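Local coordinates for ErfK/YbiS/YcfS/YnhG family protein (Xylanimonas cellulosilytica, PDB 4LPQ) that probably acts as a peptidoglycan L,D-transpeptidase in cell-wall biogenesis, this chain joining a putative peptidoglycan-binding domain to the YkuD-type catalytic domain, at residues S146-K158 and H167-C181. Residues are numbered along the deposited sequence; the frame is centred on the assembly and turned at random.
Sequences SSTLELGDMWRPK and HGSSSIPTYPASHGC
The buried carboxylate of Glu150 grips the backbone of the loop that carries Cys181, with both oxygens engaged by backbone amides. OE1 accepts from His179 N with its syn lone pair (2.9 Å, nearly straight at 171°), while Cys181 N reaches OE2 at 2.8 Å from above the carboxylate plane. CG of Glu150 lies beside the backbone N (chi1 -54°), 3.8 Å from Cys181 SG, and the bend at chi2 (-62°) turns the acid to these amides. Beside it, His179 ND1 donates to Leu149 O (2.8 Å), the oxygen lying in the ring plane, and Leu151 CG packs against CE1 of that ring. Ser178 OG closes an ST turn by accepting from Gly180 N, and donates to Cys181 O.

Met154, present as selenomethionine, lies across His167, its CG over the ring centre in a CH-pi contact (3.5 Å) and SE toward CD2. The bond from His167 ND1 to Gly168 O (2.8 Å) helps fix the ring's rotation; Trp155 N reaches the same oxygen from the opposite face of the carbonyl plane, within the antiparallel Trp155–Gly168 pair of hairpin 154-159/164-168. Cys181 CB lies in the plane of the His167 ring, at its edge. His167 and Cys181 are the predicted proton donor/acceptor and nucleophile of this YkuD domain; a ring oriented by Gly168 O beside Cys181 is consistent with the cysteine–histidine–backbone carbonyl triad described for L,D-transpeptidases.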
loop_
_atom_site.group_PDB
_atom_site.type_symbol
_atom_site.label_atom_id
_atom_site.label_comp_id
_atom_site.label_asym_id
_atom_site.label_seq_id
_atom_site.Cartn_x
_atom_site.Cartn_y
_atom_site.Cartn_z
ATOM N N SER A 146 -15.095 6.344 -12.411
ATOM C CA SER A 146 -15.984 6.474 -11.283
ATOM C C SER A 146 -16.238 5.077 -10.699
ATOM O O SER A 146 -15.935 4.065 -11.356
ATOM C CB SER A 146 -17.302 7.096 -11.711
ATOM O OG SER A 146 -17.953 6.277 -12.630
ATOM N N SER A 147 -16.762 5.066 -9.480
ATOM C CA SER A 147 -17.121 3.873 -8.752
ATOM C C SER A 147 -18.520 3.885 -8.225
ATOM O O SER A 147 -18.908 4.938 -7.682
ATOM C CB SER A 147 -16.157 3.691 -7.586
ATOM O OG SER A 147 -16.500 2.594 -6.749
ATOM N N THR A 148 -19.201 2.755 -8.241
ATOM C CA THR A 148 -20.504 2.652 -7.509
ATOM C C THR A 148 -20.332 2.609 -6.002
ATOM O O THR A 148 -21.282 2.921 -5.277
ATOM C CB THR A 148 -21.354 1.388 -8.005
ATOM O OG1 THR A 148 -20.686 0.094 -7.814
ATOM C CG2 THR A 148 -21.629 1.556 -9.465
ATOM N N LEU A 149 -19.133 2.190 -5.552
ATOM C CA LEU A 149 -18.817 2.049 -4.119
ATOM C C LEU A 149 -18.185 3.311 -3.583
ATOM O O LEU A 149 -18.625 3.891 -2.594
ATOM C CB LEU A 149 -17.833 0.852 -3.876
ATOM C CG LEU A 149 -18.445 -0.514 -3.752
ATOM C CD1 LEU A 149 -19.062 -0.948 -5.102
ATOM C CD2 LEU A 149 -17.326 -1.457 -3.327
ATOM N N GLU A 150 -17.074 3.684 -4.160
ATOM C CA GLU A 150 -16.264 4.800 -3.696
ATOM C C GLU A 150 -16.825 6.152 -4.111
ATOM O O GLU A 150 -17.366 6.244 -5.206
ATOM C CB GLU A 150 -14.815 4.680 -4.125
ATOM C CG GLU A 150 -14.145 3.359 -3.728
ATOM C CD GLU A 150 -14.066 3.098 -2.210
ATOM O OE1 GLU A 150 -13.864 4.021 -1.480
ATOM O OE2 GLU A 150 -14.357 1.971 -1.856
ATOM N N LEU A 151 -16.599 7.166 -3.289
ATOM C CA LEU A 151 -17.034 8.524 -3.638
ATOM C C LEU A 151 -16.230 9.248 -4.657
ATOM O O LEU A 151 -16.766 10.034 -5.477
ATOM C CB LEU A 151 -17.051 9.348 -2.365
ATOM C CG LEU A 151 -18.161 9.049 -1.401
ATOM C CD1 LEU A 151 -18.118 9.998 -0.225
ATOM C CD2 LEU A 151 -19.497 9.200 -2.172
ATOM N N GLY A 152 -14.935 9.066 -4.621
ATOM C CA GLY A 152 -14.109 9.776 -5.645
ATOM C C GLY A 152 -13.886 8.849 -6.839
ATOM O O GLY A 152 -14.491 7.746 -6.989
ATOM N N ASP A 153 -13.016 9.275 -7.702
ATOM C CA ASP A 153 -12.615 8.475 -8.855
ATOM C C ASP A 153 -11.430 7.561 -8.471
ATOM O O ASP A 153 -10.674 7.814 -7.520
ATOM C CB ASP A 153 -12.229 9.344 -10.048
ATOM C CG ASP A 153 -13.422 10.067 -10.662
ATOM O OD1 ASP A 153 -14.582 9.605 -10.642
ATOM O OD2 ASP A 153 -13.148 11.137 -11.187
HETATM N N MSE A 154 -11.274 6.537 -9.258
HETATM C CA MSE A 154 -10.300 5.520 -9.080
HETATM C C MSE A 154 -9.355 5.549 -10.273
HETATM O O MSE A 154 -9.745 5.528 -11.444
HETATM C CB MSE A 154 -10.943 4.122 -9.105
HETATM C CG MSE A 154 -11.921 3.947 -7.947
HETATM SE SE MSE A 154 -12.632 2.054 -7.802
HETATM C CE MSE A 154 -13.406 2.052 -9.472
ATOM N N TRP A 155 -8.047 5.515 -9.991
ATOM C CA TRP A 155 -6.998 5.467 -11.026
ATOM C C TRP A 155 -6.634 4.054 -11.403
ATOM O O TRP A 155 -6.136 3.298 -10.534
ATOM C CB TRP A 155 -5.757 6.274 -10.585
ATOM C CG TRP A 155 -4.651 6.239 -11.588
ATOM C CD1 TRP A 155 -3.446 5.625 -11.428
ATOM C CD2 TRP A 155 -4.640 6.854 -12.875
ATOM N NE1 TRP A 155 -2.676 5.842 -12.571
ATOM C CE2 TRP A 155 -3.397 6.597 -13.453
ATOM C CE3 TRP A 155 -5.594 7.580 -13.625
ATOM C CZ2 TRP A 155 -3.089 7.011 -14.742
ATOM C CZ3 TRP A 155 -5.307 7.946 -14.893
ATOM C CH2 TRP A 155 -4.054 7.691 -15.443
ATOM N N ARG A 156 -6.893 3.646 -12.625
ATOM C CA ARG A 156 -6.521 2.348 -13.146
ATOM C C ARG A 156 -6.989 1.206 -12.250
ATOM O O ARG A 156 -6.167 0.338 -11.905
ATOM C CB ARG A 156 -5.042 2.347 -13.480
ATOM C CG ARG A 156 -4.551 3.482 -14.378
ATOM C CD ARG A 156 -3.094 3.341 -14.744
ATOM N NE ARG A 156 -2.834 2.335 -15.729
ATOM C CZ ARG A 156 -1.638 1.988 -16.090
ATOM N NH1 ARG A 156 -0.580 2.404 -15.443
ATOM N NH2 ARG A 156 -1.485 1.177 -17.156
ATOM N N PRO A 157 -8.293 1.138 -11.966
ATOM C CA PRO A 157 -8.774 0.001 -11.151
ATOM C C PRO A 157 -8.610 -1.369 -11.825
ATOM O O PRO A 157 -8.868 -1.523 -13.002
ATOM C CB PRO A 157 -10.221 0.380 -10.934
ATOM C CG PRO A 157 -10.611 1.195 -12.151
ATOM C CD PRO A 157 -9.390 2.029 -12.409
ATOM N N LYS A 158 -8.275 -2.297 -10.946
ATOM C CA LYS A 158 -8.267 -3.704 -11.233
ATOM C C LYS A 158 -9.314 -4.381 -10.318
ATOM O O LYS A 158 -9.161 -4.347 -9.067
ATOM C CB LYS A 158 -6.936 -4.335 -11.027
ATOM C CG LYS A 158 -5.914 -3.832 -12.004
ATOM C CD LYS A 158 -4.957 -4.745 -12.387
ATOM C CE LYS A 158 -3.945 -4.225 -13.345
ATOM N NZ LYS A 158 -3.743 -5.060 -14.571
ATOM N N HIS A 167 -7.005 0.122 -6.639
ATOM C CA HIS A 167 -6.868 1.309 -7.499
ATOM C C HIS A 167 -5.989 2.339 -6.940
ATOM O O HIS A 167 -5.774 2.367 -5.710
ATOM C CB HIS A 167 -8.263 1.901 -7.816
ATOM C CG HIS A 167 -8.933 2.483 -6.605
ATOM N ND1 HIS A 167 -8.768 3.802 -6.219
ATOM C CD2 HIS A 167 -9.759 1.921 -5.706
ATOM C CE1 HIS A 167 -9.489 3.998 -5.114
ATOM N NE2 HIS A 167 -10.070 2.873 -4.765
ATOM N N GLY A 168 -5.484 3.215 -7.757
ATOM C CA GLY A 168 -4.804 4.400 -7.270
ATOM C C GLY A 168 -5.742 5.484 -6.770
ATOM O O GLY A 168 -6.882 5.638 -7.238
ATOM N N SER A 169 -5.258 6.175 -5.764
ATOM C CA SER A 169 -6.033 7.206 -5.076
ATOM C C SER A 169 -5.165 8.358 -4.686
ATOM O O SER A 169 -3.950 8.185 -4.552
ATOM C CB SER A 169 -6.722 6.624 -3.857
ATOM O OG SER A 169 -7.703 7.481 -3.280
ATOM N N SER A 170 -5.741 9.524 -4.409
ATOM C CA SER A 170 -4.940 10.633 -3.934
ATOM C C SER A 170 -4.488 10.562 -2.500
ATOM O O SER A 170 -3.555 11.259 -2.128
ATOM C CB SER A 170 -5.738 11.951 -4.078
ATOM O OG SER A 170 -6.942 11.862 -3.286
ATOM N N SER A 171 -5.181 9.798 -1.700
ATOM C CA SER A 171 -4.923 9.681 -0.244
ATOM C C SER A 171 -5.026 8.229 0.176
ATOM O O SER A 171 -6.061 7.553 0.029
ATOM C CB SER A 171 -5.857 10.537 0.553
ATOM O OG SER A 171 -5.521 10.439 1.958
ATOM N N ILE A 172 -3.956 7.783 0.808
ATOM C CA ILE A 172 -3.810 6.405 1.281
ATOM C C ILE A 172 -3.301 6.513 2.737
ATOM O O ILE A 172 -2.094 6.402 2.971
ATOM C CB ILE A 172 -2.900 5.583 0.395
ATOM C CG1 ILE A 172 -3.254 5.712 -1.070
ATOM C CG2 ILE A 172 -2.995 4.141 0.814
ATOM C CD1 ILE A 172 -2.421 6.750 -1.800
ATOM N N PRO A 173 -4.232 6.722 3.683
ATOM C CA PRO A 173 -3.789 7.018 5.008
ATOM C C PRO A 173 -3.400 5.775 5.828
ATOM O O PRO A 173 -3.438 4.648 5.325
ATOM C CB PRO A 173 -4.962 7.645 5.631
ATOM C CG PRO A 173 -6.070 7.393 4.828
ATOM C CD PRO A 173 -5.674 6.957 3.521
ATOM N N THR A 174 -2.970 6.005 7.051
ATOM C CA THR A 174 -2.543 4.977 7.923
ATOM C C THR A 174 -3.629 4.160 8.622
ATOM O O THR A 174 -3.326 3.254 9.396
ATOM C CB THR A 174 -1.614 5.521 8.985
ATOM O OG1 THR A 174 -2.323 6.491 9.752
ATOM C CG2 THR A 174 -0.332 6.122 8.457
ATOM N N TYR A 175 -4.868 4.483 8.335
ATOM C CA TYR A 175 -6.026 3.735 8.788
ATOM C C TYR A 175 -6.891 3.425 7.587
ATOM O O TYR A 175 -6.761 4.053 6.528
ATOM C CB TYR A 175 -6.800 4.604 9.831
ATOM C CG TYR A 175 -7.315 5.919 9.296
ATOM C CD1 TYR A 175 -8.535 6.030 8.703
ATOM C CD2 TYR A 175 -6.529 7.061 9.328
ATOM C CE1 TYR A 175 -8.997 7.212 8.184
ATOM C CE2 TYR A 175 -6.973 8.276 8.778
ATOM C CZ TYR A 175 -8.246 8.350 8.230
ATOM O OH TYR A 175 -8.693 9.534 7.716
ATOM N N PRO A 176 -7.768 2.437 7.739
ATOM C CA PRO A 176 -8.711 2.087 6.639
ATOM C C PRO A 176 -9.712 3.199 6.430
ATOM O O PRO A 176 -10.474 3.513 7.339
ATOM C CB PRO A 176 -9.290 0.793 7.078
ATOM C CG PRO A 176 -8.760 0.479 8.390
ATOM C CD PRO A 176 -7.905 1.528 8.874
ATOM N N ALA A 177 -9.748 3.784 5.238
ATOM C CA ALA A 177 -10.478 5.005 5.002
ATOM C C ALA A 177 -11.525 4.890 3.878
ATOM O O ALA A 177 -12.225 5.895 3.624
ATOM C CB ALA A 177 -9.512 6.120 4.631
ATOM N N SER A 178 -11.556 3.764 3.162
ATOM C CA SER A 178 -12.410 3.648 1.982
ATOM C C SER A 178 -13.818 3.185 2.253
ATOM O O SER A 178 -14.168 2.820 3.358
ATOM C CB SER A 178 -11.718 2.779 0.929
ATOM O OG SER A 178 -11.926 1.441 1.215
ATOM N N HIS A 179 -14.600 3.081 1.168
ATOM C CA HIS A 179 -15.922 2.395 1.231
ATOM C C HIS A 179 -15.844 0.920 0.947
ATOM O O HIS A 179 -16.858 0.241 0.858
ATOM C CB HIS A 179 -16.919 3.005 0.272
ATOM C CG HIS A 179 -17.441 4.292 0.717
ATOM N ND1 HIS A 179 -18.323 5.001 -0.047
ATOM C CD2 HIS A 179 -17.368 4.941 1.889
ATOM C CE1 HIS A 179 -18.728 6.081 0.605
ATOM N NE2 HIS A 179 -18.213 6.035 1.811
ATOM N N GLY A 180 -14.609 0.398 0.828
ATOM C CA GLY A 180 -14.428 -0.981 0.610
ATOM C C GLY A 180 -13.352 -1.324 -0.398
ATOM O O GLY A 180 -12.772 -2.449 -0.343
ATOM N N CYS A 181 -13.101 -0.471 -1.422
ATOM C CA CYS A 181 -12.017 -0.794 -2.325
ATOM C C CYS A 181 -10.663 -0.631 -1.602
ATOM O O CYS A 181 -10.575 -0.062 -0.504
ATOM C CB CYS A 181 -12.075 0.112 -3.480
ATOM S SG CYS A 181 -13.478 -0.276 -4.595
HETATM O O HOH W 1 -10.197 7.157 -4.900
#